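PDB 1HGX: hypoxanthine-guanine-xanthine phosphoribosyltransferase from Tritrichomonas foetus, which salvages purine bases from the host by transferring the phosphoribosyl group of 5-phospho-alpha-D-ribose 1-diphosphate to hypoxanthine, guanine or xanthine. Local coordinates for residues D18-Q21 / K22-E26; C44-T47 / G48-F52; D55-K58 / H59-F62; T91-G95 / R96-V100. All coordinates share one frame; numbering follows the deposited sequence.

Contact 1 (D18-Q21 / K22-E26)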
loop_
_atom_site.group_PDB
_atom_site.type_symbol
_atom_site.label_atom_id
_atom_site.label_comp_id
_atom_site.label_asym_id
_atom_site.label_seq_id
_atom_site.Cartn_x
_atom_site.Cartn_y
_atom_site.Cartn_z
ATOM N N ASP A 18 17.053 -6.559 -7.345
ATOM C CA ASP A 18 18.113 -5.564 -7.478
ATOM C C ASP A 18 17.806 -4.586 -8.608
ATOM O O ASP A 18 17.991 -3.378 -8.446
ATOM C CB ASP A 18 19.470 -6.237 -7.703
ATOM C CG ASP A 18 19.921 -7.062 -6.501
ATOM O OD1 ASP A 18 19.826 -6.552 -5.358
ATOM O OD2 ASP A 18 20.361 -8.220 -6.696
ATOM N N ASP A 19 17.311 -5.102 -9.734
ATOM C CA ASP A 19 16.967 -4.259 -10.883
ATOM C C ASP A 19 15.823 -3.325 -10.518
ATOM O O ASP A 19 15.838 -2.150 -10.852
ATOM C CB ASP A 19 16.523 -5.105 -12.079
ATOM C CG ASP A 19 17.584 -6.094 -12.537
ATOM O OD1 ASP A 19 18.788 -5.774 -12.443
ATOM O OD2 ASP A 19 17.203 -7.192 -12.999
ATOM N N ILE A 20 14.813 -3.882 -9.866
ATOM C CA ILE A 20 13.625 -3.145 -9.448
ATOM C C ILE A 20 13.994 -2.006 -8.515
ATOM O O ILE A 20 13.658 -0.856 -8.778
ATOM C CB ILE A 20 12.617 -4.108 -8.755
ATOM C CG1 ILE A 20 12.034 -5.080 -9.793
ATOM C CG2 ILE A 20 11.516 -3.333 -8.029
ATOM C CD1 ILE A 20 11.333 -6.277 -9.184
ATOM N N GLN A 21 14.744 -2.320 -7.463
ATOM C CA GLN A 21 15.145 -1.318 -6.484
ATOM C C GLN A 21 16.021 -0.204 -7.056
ATOM O O GLN A 21 15.918 0.955 -6.644
ATOM C CB GLN A 21 15.789 -2.000 -5.277
ATOM C CG GLN A 21 14.802 -2.891 -4.515
ATOM C CD GLN A 21 13.498 -2.164 -4.166
ATOM O OE1 GLN A 21 13.513 -1.006 -3.717
ATOM N NE2 GLN A 21 12.374 -2.833 -4.368
ATOM N N LYS A 22 16.869 -0.547 -8.018
ATOM C CA LYS A 22 17.714 0.441 -8.660
ATOM C C LYS A 22 16.813 1.395 -9.462
ATOM O O LYS A 22 16.950 2.622 -9.385
ATOM C CB LYS A 22 18.699 -0.266 -9.585
ATOM C CG LYS A 22 19.538 0.641 -10.448
ATOM C CD LYS A 22 20.522 -0.189 -11.247
ATOM C CE LYS A 22 21.362 0.671 -12.158
ATOM N NZ LYS A 22 20.549 1.247 -13.256
ATOM N N ARG A 23 15.872 0.829 -10.210
ATOM C CA ARG A 23 14.961 1.632 -11.021
ATOM C C ARG A 23 14.111 2.570 -10.157
ATOM O O ARG A 23 13.881 3.730 -10.507
ATOM C CB ARG A 23 14.040 0.722 -11.838
ATOM C CG ARG A 23 13.217 1.473 -12.872
ATOM C CD ARG A 23 14.119 2.067 -13.944
ATOM N NE ARG A 23 13.377 2.923 -14.858
ATOM C CZ ARG A 23 13.656 4.200 -15.081
ATOM N NH1 ARG A 23 14.672 4.781 -14.459
ATOM N NH2 ARG A 23 12.893 4.904 -15.903
ATOM N N ILE A 24 13.622 2.050 -9.042
ATOM C CA ILE A 24 12.813 2.841 -8.128
ATOM C C ILE A 24 13.604 4.034 -7.596
ATOM O O ILE A 24 13.065 5.136 -7.491
ATOM C CB ILE A 24 12.274 1.964 -6.978
ATOM C CG1 ILE A 24 11.145 1.082 -7.512
ATOM C CG2 ILE A 24 11.782 2.828 -5.805
ATOM C CD1 ILE A 24 10.507 0.233 -6.467
ATOM N N ARG A 25 14.882 3.833 -7.277
ATOM C CA ARG A 25 15.699 4.936 -6.780
ATOM C C ARG A 25 15.841 5.972 -7.878
ATOM O O ARG A 25 15.796 7.166 -7.606
ATOM C CB ARG A 25 17.081 4.454 -6.337
ATOM C CG ARG A 25 17.077 3.644 -5.052
ATOM C CD ARG A 25 18.493 3.447 -4.503
ATOM N NE ARG A 25 19.325 2.609 -5.363
ATOM C CZ ARG A 25 19.427 1.285 -5.247
ATOM N NH1 ARG A 25 18.752 0.644 -4.302
ATOM N NH2 ARG A 25 20.191 0.599 -6.083
ATOM N N GLU A 26 15.999 5.512 -9.119
ATOM C CA GLU A 26 16.132 6.409 -10.273
ATOM C C GLU A 26 14.851 7.216 -10.487
ATOM O O GLU A 26 14.902 8.429 -10.729
ATOM C CB GLU A 26 16.447 5.613 -11.546
ATOM C CG GLU A 26 17.809 4.935 -11.523
ATOM C CD GLU A 26 18.041 3.998 -12.693
ATOM O OE1 GLU A 26 17.077 3.620 -13.386
ATOM O OE2 GLU A 26 19.203 3.614 -12.909
#
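Ile20 and Ile24 adopt the same first torsion, CG1 beside the backbone N and CG2 opposite it (chi1 -69° and -74°), which lays the two side chains next to each other one helical turn apart and pointing the same way. The branch methyl of the first meets the chain end of the second, Ile20 CG2 to Ile24 CD1 at 4.0 Å. In the backbone Ile24 N donates to Ile20 O over 2.9 Å, one of four successive i to i+4 bonds, the others running to Asp18 O, Asp19 O and Gln21 O. The bend in the Arg25 chain at chi3 (-67°) folds its guanidinium back so that one face lies over Gln21 O, 3.7 Å from NH1, a contact of packing rather than a bond. This is the first half of helix 17-35, an amphipathic helix. Its isoleucine side packs against Phe52, Asp55 and Leu56 of helix 50-57 and against Tyr160, and the amide of Gln21 turns the same way, its NE2 giving hydrogen bonds to Gln17 and Asp55. Another side carries a salt-bridge network centred on Glu26. Lys22, extended until its last torsion, brings NZ to the syn side of Glu26 OE2 at 2.7 Å, one turn further on. Arg23 NH1 reaches Glu26 OE1 from the anti side at 2.9 Å, so each carboxylate oxygen has its own cation. The rest of the Arg23 guanidinium is spoken for as well: NE donates to the carbonyl of Gly149 and NH2 to that of Cys148.

Contact 2 (C44-T47 / G48-F52)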
loop_
_atom_site.group_PDB
_atom_site.type_symbol
_atom_site.label_atom_id
_atom_site.label_comp_id
_atom_site.label_asym_id
_atom_site.label_seq_id
_atom_site.Cartn_x
_atom_site.Cartn_y
_atom_site.Cartn_z
ATOM N N CYS A 44 -2.489 5.988 -5.810
ATOM C CA CYS A 44 -2.095 4.615 -6.036
ATOM C C CYS A 44 -3.328 3.860 -6.547
ATOM O O CYS A 44 -4.405 3.908 -5.926
ATOM C CB CYS A 44 -1.610 3.978 -4.733
ATOM S SG CYS A 44 -1.322 2.203 -4.834
ATOM N N VAL A 45 -3.197 3.215 -7.701
ATOM C CA VAL A 45 -4.300 2.430 -8.245
ATOM C C VAL A 45 -4.129 1.022 -7.655
ATOM O O VAL A 45 -3.239 0.260 -8.053
ATOM C CB VAL A 45 -4.274 2.398 -9.794
ATOM C CG1 VAL A 45 -5.460 1.582 -10.323
ATOM C CG2 VAL A 45 -4.290 3.842 -10.367
ATOM N N LEU A 46 -4.952 0.716 -6.657
ATOM C CA LEU A 46 -4.897 -0.567 -5.955
ATOM C C LEU A 46 -5.434 -1.687 -6.828
ATOM O O LEU A 46 -6.279 -1.434 -7.683
ATOM C CB LEU A 46 -5.708 -0.486 -4.671
ATOM C CG LEU A 46 -5.201 0.521 -3.643
ATOM C CD1 LEU A 46 -6.296 0.812 -2.641
ATOM C CD2 LEU A 46 -3.957 -0.016 -2.968
ATOM N N THR A 47 -4.955 -2.918 -6.649
ATOM C CA THR A 47 -3.955 -3.305 -5.658
ATOM C C THR A 47 -2.545 -3.444 -6.217
ATOM O O THR A 47 -1.576 -3.088 -5.555
ATOM C CB THR A 47 -4.332 -4.690 -5.041
ATOM O OG1 THR A 47 -5.558 -4.577 -4.320
ATOM C CG2 THR A 47 -3.245 -5.224 -4.122
ATOM N N GLY A 48 -2.441 -4.005 -7.419
ATOM C CA GLY A 48 -1.150 -4.253 -8.048
ATOM C C GLY A 48 -0.034 -3.238 -7.898
ATOM O O GLY A 48 1.121 -3.607 -7.681
ATOM N N ALA A 49 -0.374 -1.959 -8.004
ATOM C CA ALA A 49 0.613 -0.890 -7.903
ATOM C C ALA A 49 1.092 -0.593 -6.478
ATOM O O ALA A 49 2.082 0.114 -6.294
ATOM C CB ALA A 49 0.051 0.381 -8.537
ATOM N N VAL A 50 0.442 -1.180 -5.477
ATOM C CA VAL A 50 0.785 -0.893 -4.088
ATOM C C VAL A 50 2.230 -1.171 -3.660
ATOM O O VAL A 50 2.804 -0.385 -2.907
ATOM C CB VAL A 50 -0.246 -1.511 -3.103
ATOM C CG1 VAL A 50 0.009 -2.990 -2.881
ATOM C CG2 VAL A 50 -0.275 -0.720 -1.795
ATOM N N PHE A 51 2.838 -2.239 -4.171
ATOM C CA PHE A 51 4.215 -2.560 -3.808
ATOM C C PHE A 51 5.120 -1.472 -4.346
ATOM O O PHE A 51 5.906 -0.893 -3.611
ATOM C CB PHE A 51 4.629 -3.917 -4.380
ATOM C CG PHE A 51 4.009 -5.086 -3.671
ATOM C CD1 PHE A 51 2.629 -5.205 -3.565
ATOM C CD2 PHE A 51 4.804 -6.066 -3.101
ATOM C CE1 PHE A 51 2.045 -6.286 -2.896
ATOM C CE2 PHE A 51 4.228 -7.153 -2.430
ATOM C CZ PHE A 51 2.844 -7.257 -2.330
ATOM N N PHE A 52 4.981 -1.204 -5.638
ATOM C CA PHE A 52 5.732 -0.179 -6.349
ATOM C C PHE A 52 5.530 1.174 -5.672
ATOM O O PHE A 52 6.491 1.917 -5.453
ATOM C CB PHE A 52 5.214 -0.121 -7.789
ATOM C CG PHE A 52 5.779 0.998 -8.617
ATOM C CD1 PHE A 52 7.145 1.266 -8.627
ATOM C CD2 PHE A 52 4.940 1.748 -9.443
ATOM C CE1 PHE A 52 7.678 2.253 -9.464
ATOM C CE2 PHE A 52 5.459 2.743 -10.291
ATOM C CZ PHE A 52 6.829 2.997 -10.299
#
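A cis peptide bond joins Leu46 to Thr47, and directly after it the backbone makes a type I beta turn from Thr47 to Val50, closed by Val50 N donating to Thr47 O over 2.8 Å. Val50 turns back over this turn. Its CG1 sits in the crowded position between backbone N and carbonyl carbon (chi1 80°), which presses it to 3.1 Å from Thr47 O and alongside Thr47 CG2. The other methyl, CG2, meets Leu46 CD2 at 3.9 Å where the two side chains cross obliquely. Cys44 sends SG toward the start of the helix, 3.8 Å from Val50 CA, and Ala49 CB rests 3.3 Å from Val45 O. Thr47 points its polar branch outward to the dimer interface, where OG1 is hydrogen-bonded to Tyr68 OH of the second subunit; Leu46 packs on that same tyrosine. Gly48 comes within about 6 Å of the bound GMP and about 3 Å of the Asp103 side chain, nearest atoms in both cases, and Ala49 also touches Asp103. The arrangement is the first strand-to-helix connection of a beta-alpha-beta unit, strand 41-45 into helix 50-57. A loop with a non-proline cis peptide at this place, beside the nucleotide site, is known from many type I phosphoribosyltransferases, where it probably helps to bind the pyrophosphate of the ribosyl donor.

Contact 3 (D55-K58 / H59-F62)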
loop_
_atom_site.group_PDB
_atom_site.type_symbol
_atom_site.label_atom_id
_atom_site.label_comp_id
_atom_site.label_asym_id
_atom_site.label_seq_id
_atom_site.Cartn_x
_atom_site.Cartn_y
_atom_site.Cartn_z
ATOM N N ASP A 55 7.200 1.459 -2.169
ATOM C CA ASP A 55 8.656 1.489 -2.337
ATOM C C ASP A 55 9.129 2.856 -2.807
ATOM O O ASP A 55 10.178 3.342 -2.367
ATOM C CB ASP A 55 9.135 0.392 -3.289
ATOM C CG ASP A 55 9.319 -0.951 -2.586
ATOM O OD1 ASP A 55 9.297 -0.992 -1.336
ATOM O OD2 ASP A 55 9.487 -1.973 -3.279
ATOM N N LEU A 56 8.338 3.487 -3.671
ATOM C CA LEU A 56 8.644 4.817 -4.177
ATOM C C LEU A 56 8.567 5.825 -3.038
ATOM O O LEU A 56 9.471 6.654 -2.872
ATOM C CB LEU A 56 7.639 5.252 -5.249
ATOM C CG LEU A 56 7.854 4.933 -6.727
ATOM C CD1 LEU A 56 6.682 5.533 -7.488
ATOM C CD2 LEU A 56 9.175 5.515 -7.252
ATOM N N LEU A 57 7.468 5.771 -2.284
ATOM C CA LEU A 57 7.246 6.688 -1.167
ATOM C C LEU A 57 8.341 6.623 -0.105
ATOM O O LEU A 57 8.585 7.602 0.595
ATOM C CB LEU A 57 5.872 6.460 -0.539
ATOM C CG LEU A 57 4.727 7.372 -1.005
ATOM C CD1 LEU A 57 4.638 7.453 -2.517
ATOM C CD2 LEU A 57 3.423 6.878 -0.409
ATOM N N LYS A 58 9.012 5.479 0.006
ATOM C CA LYS A 58 10.095 5.333 0.973
ATOM C C LYS A 58 11.313 6.150 0.541
ATOM O O LYS A 58 12.253 6.335 1.313
ATOM C CB LYS A 58 10.489 3.867 1.129
ATOM C CG LYS A 58 9.474 3.051 1.871
ATOM C CD LYS A 58 9.812 1.593 1.772
ATOM C CE LYS A 58 8.743 0.749 2.430
ATOM N NZ LYS A 58 8.946 -0.678 2.079
ATOM N N HIS A 59 11.296 6.620 -0.700
ATOM C CA HIS A 59 12.388 7.412 -1.238
ATOM C C HIS A 59 12.011 8.854 -1.481
ATOM O O HIS A 59 12.814 9.612 -2.004
ATOM C CB HIS A 59 12.877 6.807 -2.553
ATOM C CG HIS A 59 13.459 5.441 -2.401
ATOM N ND1 HIS A 59 12.687 4.302 -2.376
ATOM C CD2 HIS A 59 14.737 5.035 -2.213
ATOM C CE1 HIS A 59 13.458 3.252 -2.177
ATOM N NE2 HIS A 59 14.708 3.666 -2.075
ATOM N N LEU A 60 10.786 9.232 -1.150
ATOM C CA LEU A 60 10.346 10.600 -1.373
ATOM C C LEU A 60 10.440 11.395 -0.084
ATOM O O LEU A 60 9.589 11.287 0.798
ATOM C CB LEU A 60 8.920 10.614 -1.923
ATOM C CG LEU A 60 8.696 10.675 -3.435
ATOM C CD1 LEU A 60 9.899 10.242 -4.239
ATOM C CD2 LEU A 60 7.485 9.848 -3.773
ATOM N N ASP A 61 11.439 12.260 -0.029
ATOM C CA ASP A 61 11.715 13.065 1.147
ATOM C C ASP A 61 11.064 14.448 1.147
ATOM O O ASP A 61 11.734 15.449 1.378
ATOM C CB ASP A 61 13.234 13.188 1.293
ATOM C CG ASP A 61 13.660 13.606 2.679
ATOM O OD1 ASP A 61 12.977 13.234 3.659
ATOM O OD2 ASP A 61 14.692 14.307 2.785
ATOM N N PHE A 62 9.765 14.509 0.876
ATOM C CA PHE A 62 9.041 15.778 0.865
ATOM C C PHE A 62 7.565 15.568 1.193
ATOM O O PHE A 62 7.081 14.434 1.217
ATOM C CB PHE A 62 9.220 16.520 -0.469
ATOM C CG PHE A 62 8.875 15.703 -1.689
ATOM C CD1 PHE A 62 7.565 15.629 -2.153
ATOM C CD2 PHE A 62 9.873 15.046 -2.405
ATOM C CE1 PHE A 62 7.256 14.916 -3.311
ATOM C CE2 PHE A 62 9.572 14.325 -3.571
ATOM C CZ PHE A 62 8.261 14.263 -4.023
HETATM O O HOH W 1 7.155 9.654 1.541
#
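The chain leaves helix 50-57 through a type I beta turn from Leu57 to Leu60, closed by a weak bond from Leu60 N to Leu57 O; just before it His59 N bonds to Leu56 O at 2.8 Å. The His59 ring folds back along the last turn. With CG beside the backbone N (chi1 -64°), ND1 reaches Asp55 O at 2.7 Å; that oxygen lies within 4° of the ring plane, so the bond, in which ND1 acts as the donor, fixes the rotation of the imidazole. Lys58 O lies over one face of the ring. On another side of the turn Leu57 CD1 and Leu60 CD2 meet at 3.9 Å, both side chains packing on Met42 of strand 41-45. A water donates to both Leu57 O (2.7 Å) and Leu60 O (3.0 Å), bridging carbonyls at the turn. Lys58 stretches back along the helix to a weak salt bridge, NZ to Asp55 OD1 at 3.4 Å, and the carboxylate has further partners: OD1 pairs with Lys58 of the second subunit, while OD2 is hydrogen-bonded to Tyr160. What results is a histidine side chain bonded to a backbone carbonyl one turn back, where the beta-alpha-beta unit leaves helix 50-57 for strand 65-72, with the Asp55 and Lys58 end of that helix lying in the dimer interface.

Contact 4 (T91-G95 / R96-V100)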
loop_
_atom_site.group_PDB
_atom_site.type_symbol
_atom_site.label_atom_id
_atom_site.label_comp_id
_atom_site.label_asym_id
_atom_site.label_seq_id
_atom_site.Cartn_x
_atom_site.Cartn_y
_atom_site.Cartn_z
ATOM N N THR A 91 -9.565 12.920 -1.604
ATOM C CA THR A 91 -9.076 14.270 -1.849
ATOM C C THR A 91 -9.714 14.998 -3.024
ATOM O O THR A 91 -9.965 14.409 -4.079
ATOM C CB THR A 91 -7.557 14.234 -2.104
ATOM O OG1 THR A 91 -6.935 13.443 -1.085
ATOM C CG2 THR A 91 -6.964 15.638 -2.085
ATOM N N ASN A 92 -10.005 16.278 -2.823
ATOM C CA ASN A 92 -10.541 17.103 -3.892
ATOM C C ASN A 92 -9.255 17.523 -4.598
ATOM O O ASN A 92 -8.420 18.197 -3.995
ATOM C CB ASN A 92 -11.265 18.332 -3.333
ATOM C CG ASN A 92 -11.703 19.311 -4.428
ATOM O OD1 ASN A 92 -11.364 19.150 -5.601
ATOM N ND2 ASN A 92 -12.436 20.343 -4.037
ATOM N N ILE A 93 -9.071 17.088 -5.845
ATOM C CA ILE A 93 -7.847 17.411 -6.581
ATOM C C ILE A 93 -7.851 18.692 -7.403
ATOM O O ILE A 93 -6.900 18.969 -8.139
ATOM C CB ILE A 93 -7.360 16.223 -7.464
ATOM C CG1 ILE A 93 -8.363 15.912 -8.583
ATOM C CG2 ILE A 93 -7.104 15.005 -6.586
ATOM C CD1 ILE A 93 -7.851 14.904 -9.613
ATOM N N GLU A 94 -8.907 19.482 -7.282
ATOM C CA GLU A 94 -8.990 20.740 -8.012
ATOM C C GLU A 94 -7.813 21.628 -7.612
ATOM O O GLU A 94 -7.597 21.887 -6.429
ATOM C CB GLU A 94 -10.298 21.443 -7.663
ATOM C CG GLU A 94 -10.487 22.780 -8.330
ATOM C CD GLU A 94 -11.751 23.491 -7.871
ATOM O OE1 GLU A 94 -12.333 23.106 -6.826
ATOM O OE2 GLU A 94 -12.151 24.455 -8.558
ATOM N N GLY A 95 -7.040 22.065 -8.601
ATOM C CA GLY A 95 -5.898 22.925 -8.343
ATOM C C GLY A 95 -4.673 22.258 -7.730
ATOM O O GLY A 95 -3.695 22.945 -7.425
ATOM N N ARG A 96 -4.700 20.934 -7.576
ATOM C CA ARG A 96 -3.574 20.207 -6.991
ATOM C C ARG A 96 -2.736 19.554 -8.075
ATOM O O ARG A 96 -3.226 19.314 -9.176
ATOM C CB ARG A 96 -4.092 19.109 -6.068
ATOM C CG ARG A 96 -4.932 19.604 -4.899
ATOM C CD ARG A 96 -4.076 20.282 -3.848
ATOM N NE ARG A 96 -3.040 19.393 -3.325
ATOM C CZ ARG A 96 -3.195 18.567 -2.294
ATOM N NH1 ARG A 96 -4.361 18.500 -1.668
ATOM N NH2 ARG A 96 -2.167 17.838 -1.857
ATOM N N HIS A 97 -1.464 19.299 -7.781
ATOM C CA HIS A 97 -0.580 18.614 -8.727
ATOM C C HIS A 97 -0.798 17.139 -8.415
ATOM O O HIS A 97 -0.644 16.719 -7.272
ATOM C CB HIS A 97 0.883 19.048 -8.534
ATOM C CG HIS A 97 1.128 20.482 -8.900
ATOM N ND1 HIS A 97 1.285 20.906 -10.204
ATOM C CD2 HIS A 97 1.174 21.602 -8.137
ATOM C CE1 HIS A 97 1.404 22.222 -10.230
ATOM N NE2 HIS A 97 1.344 22.666 -8.987
ATOM N N VAL A 98 -1.211 16.376 -9.424
ATOM C CA VAL A 98 -1.546 14.965 -9.253
ATOM C C VAL A 98 -0.699 14.003 -10.065
ATOM O O VAL A 98 -0.473 14.210 -11.264
ATOM C CB VAL A 98 -3.033 14.708 -9.673
ATOM C CG1 VAL A 98 -3.408 13.240 -9.524
ATOM C CG2 VAL A 98 -3.982 15.586 -8.876
ATOM N N LEU A 99 -0.265 12.933 -9.407
ATOM C CA LEU A 99 0.498 11.876 -10.068
ATOM C C LEU A 99 -0.276 10.567 -9.891
ATOM O O LEU A 99 -0.720 10.241 -8.783
ATOM C CB LEU A 99 1.889 11.713 -9.458
ATOM C CG LEU A 99 2.712 10.586 -10.101
ATOM C CD1 LEU A 99 3.109 10.968 -11.520
ATOM C CD2 LEU A 99 3.946 10.294 -9.274
ATOM N N VAL A 100 -0.469 9.841 -10.986
ATOM C CA VAL A 100 -1.169 8.566 -10.939
ATOM C C VAL A 100 -0.108 7.477 -10.986
ATOM O O VAL A 100 0.726 7.461 -11.898
ATOM C CB VAL A 100 -2.140 8.408 -12.143
ATOM C CG1 VAL A 100 -2.804 7.041 -12.116
ATOM C CG2 VAL A 100 -3.210 9.504 -12.098
HETATM O O HOH W 2 -6.952 19.486 -2.024
#
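Ile93 and Val98 cross at about a right angle, Val98 CG2 set against the branch point of the isoleucine, 3.7 Å from Ile93 CB and 3.9 Å from its CG2. Ile93 holds the less common first torsion, CG1 between the backbone N and the carbonyl carbon (chi1 65°), from where its chain continues extended and brings CD1 to 4.0 Å from the same valine methyl. Arg96 is curled up: bends at chi2 (-73°) and chi3 (-58°) turn the guanidinium back toward the preceding loop, where NH1 passes 3.9 Å from Thr91 CG2, with the two side chains perpendicular. A water lying in the guanidinium plane accepts from Arg96 NH1 and donates to Asn92 O, both at 2.8 Å, and so ties the folded arginine to the loop backbone. The other end nitrogen, NH2, forms a salt bridge with Glu65 and a hydrogen bond to the carbonyl of Asn39. The backbone between is a type II turn from Ile93 to Arg96, closed by Arg96 N to Ile93 O at 3.0 Å; Gly95, at the third position, has the positive phi usual there. Just before it in the chain, Asn92 OD1 accepts from Glu94 N at 3.0 Å in an Asx turn, so two turns overlap. Thr91 is held by its hydroxyl to Asp67 of strand 65-72. Strand 97-102 starts straight after the turn, between strands 41-45 and 125-130 of the central sheet; Val98 packs on Ile43 and Leu126 of these neighbours, while Ile93 reaches Leu118 of helix 109-119.

From the N terminus the four contacts come in series, with none nested or crossing; contact 1 lies within one helix, 17-35, while contacts 2, 3 and 4 each close a tight turn. Contacts 2 and 3 mark the entry to and exit from helix 50-57, and contact 4 leads into strand 97-102. Helix 17-35 packs on contacts 2 and 3, for example through Ile24 on His59, and so lies against helix 50-57. Contacts 2 and 4 meet within the central sheet, Val45 against Val100 on neighbouring strands. Contacts 2 and 3 both touch the second subunit, and contact 2 lies nearest the nucleotide.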